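Local coordinates for NADP-dependent alcohol dehydrogenase (Entamoeba histolytica, PDB 2OUI), which probably catalyses the reversible, NADP-dependent oxidation of alcohols to aldehydes or ketones as a zinc-containing tetrameric dehydrogenase, at residues G298-R301 against M302-A306; R97-P100 against M101-G104. The protein carries 1 engineered substitution. All blocks are in the same frame, centred on the assembly; numbering follows the deposited sequence.

Overall arrangement
Interaction 1 (298-306) lies within one helix, 298-310, and interaction 2 (97-104) in the loop that follows helix 93-96. Interaction 1 is in the zinc-binding dehydrogenase (Rossmann-type) part of the chain and interaction 2 in the GroES-like part. Their centres are about 17 Å apart, and their nearest atoms, about 8 Å apart, do not touch. Both are largely buried. Interaction 1 combines regular helical bonds with a salt bridge between side chains. Interaction 2 has two turn bonds and a sulfur-aromatic contact. Each reaches other subunits: V300 and K304 bond to two different ones, whereas R97, Y99 and H102 all bond to one further subunit.

Interaction 1 (G298-R301 against M302-A306); sequences GRVR and MEKLA
E303 and R299 meet because E303 turns CG beside its own backbone N (chi1 -65°) and then runs out straight, while the R299 chain bends at chi3 (143°). The carboxylate thus reaches the edge of the guanidinium. R299 NH1 donates to E303 OE2 at 2.9 Å, and this bond is also a salt bridge. The oxygen lies almost in the guanidinium plane and is met on its syn side, with NH1 somewhat out of the carboxylate plane. The two planes are turned 50° apart, and the hydrogen bond is to OE2. E303 OE2 also packs against the methylene R299 CD, at 3.3 Å.

The backbone keeps the helical spacing. E303 N bonds to R299 O at 2.8 Å, K304 N to V300 O at 2.9 Å and L305 N to R301 O at 3.1 Å. The bond from M302 N to G298 O is weak, at 3.4 Å.

V300 and K304 lie side by side, with V300 CG1 4.1 Å from K304 CG. Two different neighbouring subunits meet this pair: V300 N bonds to Q96 of one, and K304 NZ forms a salt bridge with D168 of the other. R301 crosses L305, bringing R301 NE to 3.9 Å from L305 CD1. The R301 guanidinium is held by E160 and T153, and L305 itself packs on helix 148-161. This is the i to i+4 bonding of an alpha-helix, here helix 298-310, with an i to i+4 Arg-Glu salt bridge along its side.

Interaction 2 (R97-P100 against M101-G104); sequences RGYP and MHSG
The Y99 ring meets M101 SD at its edge, a Met-aromatic contact in which the sulfur is 5.4 Å from the ring centroid and 80° off the ring normal. M101 CG lies over one face of the H102 ring, 3.6 Å above its plane and offset toward the rim. Y99 CB meets the edge of the same imidazole. M101 thus touches both rings, with CG over the H102 face and SD at the Y99 edge. Its chi1 of 66° sets CG between the backbone N and the carbonyl carbon, and bends at the next two torsions bring SD back to Y99.

The turn from Y99 to S103 overlaps the Schellman motif that ends helix 93-96, with G98 at positive phi as its C-prime residue. H102 N bonds to Y99 O at 2.9 Å, and S103 N to P100 O at 3.1 Å. In both bonds the donor stands above the carbonyl plane.

Y99 OH and H102 NE2 bond to H289 and H287 of another subunit; H102 ND1 is bonded to L107 N of its own chain. S103 OG bonds to D89 OD2, and S103 CB is 3.3 Å from P100 O.

Interaction 1 (G298-R301 against M302-A306)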
loop_
_atom_site.group_PDB
_atom_site.type_symbol
_atom_site.label_atom_id
_atom_site.label_comp_id
_atom_site.label_asym_id
_atom_site.label_seq_id
_atom_site.Cartn_x
_atom_site.Cartn_y
_atom_site.Cartn_z
ATOM N N GLY A 298 -0.759 9.716 -19.988
ATOM C CA GLY A 298 -1.995 10.480 -19.876
ATOM C C GLY A 298 -1.791 11.892 -19.354
ATOM O O GLY A 298 -0.686 12.291 -18.974
ATOM N N ARG A 299 -2.877 12.650 -19.268
ATOM C CA ARG A 299 -2.713 14.065 -19.041
ATOM C C ARG A 299 -2.479 14.336 -17.574
ATOM O O ARG A 299 -1.761 15.261 -17.230
ATOM C CB ARG A 299 -3.894 14.859 -19.584
ATOM C CG ARG A 299 -4.948 15.168 -18.593
ATOM C CD ARG A 299 -5.986 16.115 -19.199
ATOM N NE ARG A 299 -7.305 15.757 -18.704
ATOM C CZ ARG A 299 -7.818 16.204 -17.566
ATOM N NH1 ARG A 299 -7.131 17.045 -16.800
ATOM N NH2 ARG A 299 -9.027 15.821 -17.200
ATOM N N VAL A 300 -3.057 13.526 -16.697
ATOM C CA VAL A 300 -2.896 13.824 -15.273
ATOM C C VAL A 300 -1.414 13.730 -14.880
ATOM O O VAL A 300 -0.890 14.620 -14.206
ATOM C CB VAL A 300 -3.853 12.979 -14.399
ATOM C CG1 VAL A 300 -3.472 13.064 -12.911
ATOM C CG2 VAL A 300 -5.301 13.472 -14.616
ATOM N N ARG A 301 -0.748 12.650 -15.293
ATOM C CA ARG A 301 0.673 12.454 -15.053
ATOM C C ARG A 301 1.485 13.663 -15.539
ATOM O O ARG A 301 2.351 14.176 -14.835
ATOM C CB ARG A 301 1.134 11.165 -15.766
ATOM C CG ARG A 301 2.617 10.787 -15.574
ATOM C CD ARG A 301 2.906 10.426 -14.105
ATOM N NE ARG A 301 4.250 9.854 -13.944
ATOM C CZ ARG A 301 4.725 9.343 -12.816
ATOM N NH1 ARG A 301 3.980 9.307 -11.703
ATOM N NH2 ARG A 301 5.939 8.845 -12.807
ATOM N N MET A 302 1.183 14.133 -16.750
ATOM C CA MET A 302 1.871 15.316 -17.293
ATOM C C MET A 302 1.602 16.559 -16.478
ATOM O O MET A 302 2.521 17.346 -16.238
ATOM C CB MET A 302 1.476 15.555 -18.755
ATOM C CG MET A 302 1.897 14.434 -19.709
ATOM S SD MET A 302 3.695 14.143 -19.832
ATOM C CE MET A 302 3.926 12.720 -18.709
ATOM N N GLU A 303 0.350 16.768 -16.073
ATOM C CA GLU A 303 -0.014 17.987 -15.327
ATOM C C GLU A 303 0.676 18.040 -13.961
ATOM O O GLU A 303 1.137 19.111 -13.555
ATOM C CB GLU A 303 -1.528 18.067 -15.143
ATOM C CG GLU A 303 -2.305 18.234 -16.425
ATOM C CD GLU A 303 -3.821 18.132 -16.209
ATOM O OE1 GLU A 303 -4.261 17.838 -15.066
ATOM O OE2 GLU A 303 -4.561 18.356 -17.193
ATOM N N LYS A 304 0.724 16.888 -13.271
ATOM C CA LYS A 304 1.387 16.747 -11.955
ATOM C C LYS A 304 2.859 17.081 -12.066
ATOM O O LYS A 304 3.374 17.902 -11.297
ATOM C CB LYS A 304 1.290 15.313 -11.414
ATOM C CG LYS A 304 -0.111 14.743 -11.308
ATOM C CD LYS A 304 -0.886 15.402 -10.260
ATOM C CE LYS A 304 -0.775 14.640 -8.975
ATOM N NZ LYS A 304 -1.854 15.210 -8.131
ATOM N N LEU A 305 3.533 16.434 -13.021
ATOM C CA LEU A 305 4.982 16.624 -13.202
ATOM C C LEU A 305 5.277 18.060 -13.659
ATOM O O LEU A 305 6.201 18.714 -13.153
ATOM C CB LEU A 305 5.521 15.603 -14.205
ATOM C CG LEU A 305 5.428 14.153 -13.689
ATOM C CD1 LEU A 305 5.981 13.219 -14.733
ATOM C CD2 LEU A 305 6.199 14.016 -12.385
ATOM N N ALA A 306 4.457 18.570 -14.567
ATOM C CA ALA A 306 4.625 19.944 -15.042
ATOM C C ALA A 306 4.533 20.948 -13.897
ATOM O O ALA A 306 5.160 22.030 -13.943
ATOM C CB ALA A 306 3.602 20.300 -16.132
#

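Interaction 2 (R97-P100 against M101-G104)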
loop_
_atom_site.group_PDB
_atom_site.type_symbol
_atom_site.label_atom_id
_atom_site.label_comp_id
_atom_site.label_asym_id
_atom_site.label_seq_id
_atom_site.Cartn_x
_atom_site.Cartn_y
_atom_site.Cartn_z
ATOM N N ARG A 97 -7.917 -2.005 -13.734
ATOM C CA ARG A 97 -7.241 -2.645 -12.592
ATOM C C ARG A 97 -5.905 -1.994 -12.181
ATOM O O ARG A 97 -5.067 -2.588 -11.470
ATOM C CB ARG A 97 -7.156 -4.150 -12.816
ATOM C CG ARG A 97 -6.309 -4.576 -13.998
ATOM C CD ARG A 97 -6.400 -6.109 -14.167
ATOM N NE ARG A 97 -5.579 -6.610 -15.278
ATOM C CZ ARG A 97 -4.250 -6.668 -15.250
ATOM N NH1 ARG A 97 -3.590 -6.252 -14.181
ATOM N NH2 ARG A 97 -3.587 -7.129 -16.297
ATOM N N GLY A 98 -5.756 -0.737 -12.580
ATOM C CA GLY A 98 -4.674 0.142 -12.151
ATOM C C GLY A 98 -3.366 0.175 -12.910
ATOM O O GLY A 98 -2.382 0.728 -12.392
ATOM N N TYR A 99 -3.355 -0.389 -14.125
ATOM C CA TYR A 99 -2.174 -0.452 -14.991
ATOM C C TYR A 99 -2.509 0.034 -16.411
ATOM O O TYR A 99 -2.455 -0.735 -17.372
ATOM C CB TYR A 99 -1.663 -1.900 -15.051
ATOM C CG TYR A 99 -0.983 -2.331 -13.758
ATOM C CD1 TYR A 99 -1.649 -3.123 -12.824
ATOM C CD2 TYR A 99 0.336 -1.929 -13.472
ATOM C CE1 TYR A 99 -1.012 -3.512 -11.628
ATOM C CE2 TYR A 99 0.979 -2.314 -12.280
ATOM C CZ TYR A 99 0.300 -3.100 -11.376
ATOM O OH TYR A 99 0.933 -3.498 -10.218
ATOM N N PRO A 100 -2.868 1.315 -16.549
ATOM C CA PRO A 100 -3.296 1.801 -17.851
ATOM C C PRO A 100 -2.177 1.824 -18.876
ATOM O O PRO A 100 -2.463 1.871 -20.074
ATOM C CB PRO A 100 -3.784 3.223 -17.566
ATOM C CG PRO A 100 -3.198 3.598 -16.258
ATOM C CD PRO A 100 -2.883 2.358 -15.510
ATOM N N MET A 101 -0.913 1.781 -18.430
ATOM C CA MET A 101 0.197 1.713 -19.404
ATOM C C MET A 101 0.221 0.382 -20.121
ATOM O O MET A 101 0.947 0.215 -21.105
ATOM C CB MET A 101 1.549 1.994 -18.743
ATOM C CG MET A 101 2.047 0.955 -17.714
ATOM S SD MET A 101 1.173 1.033 -16.120
ATOM C CE MET A 101 1.716 2.585 -15.454
ATOM N N HIS A 102 -0.557 -0.583 -19.612
ATOM C CA HIS A 102 -0.692 -1.892 -20.268
ATOM C C HIS A 102 -2.060 -2.109 -20.889
ATOM O O HIS A 102 -2.501 -3.256 -21.045
ATOM C CB HIS A 102 -0.333 -3.018 -19.288
ATOM C CG HIS A 102 1.055 -2.896 -18.743
ATOM N ND1 HIS A 102 2.178 -3.016 -19.536
ATOM C CD2 HIS A 102 1.505 -2.640 -17.488
ATOM C CE1 HIS A 102 3.258 -2.829 -18.797
ATOM N NE2 HIS A 102 2.875 -2.611 -17.548
ATOM N N SER A 103 -2.722 -1.015 -21.279
ATOM C CA SER A 103 -4.070 -1.115 -21.820
ATOM C C SER A 103 -4.073 -1.881 -23.135
ATOM O O SER A 103 -3.356 -1.512 -24.065
ATOM C CB SER A 103 -4.659 0.279 -22.007
ATOM O OG SER A 103 -3.880 1.034 -22.945
ATOM N N GLY A 104 -4.847 -2.966 -23.195
ATOM C CA GLY A 104 -4.888 -3.789 -24.417
ATOM C C GLY A 104 -3.862 -4.924 -24.413
ATOM O O GLY A 104 -3.882 -5.783 -25.290
#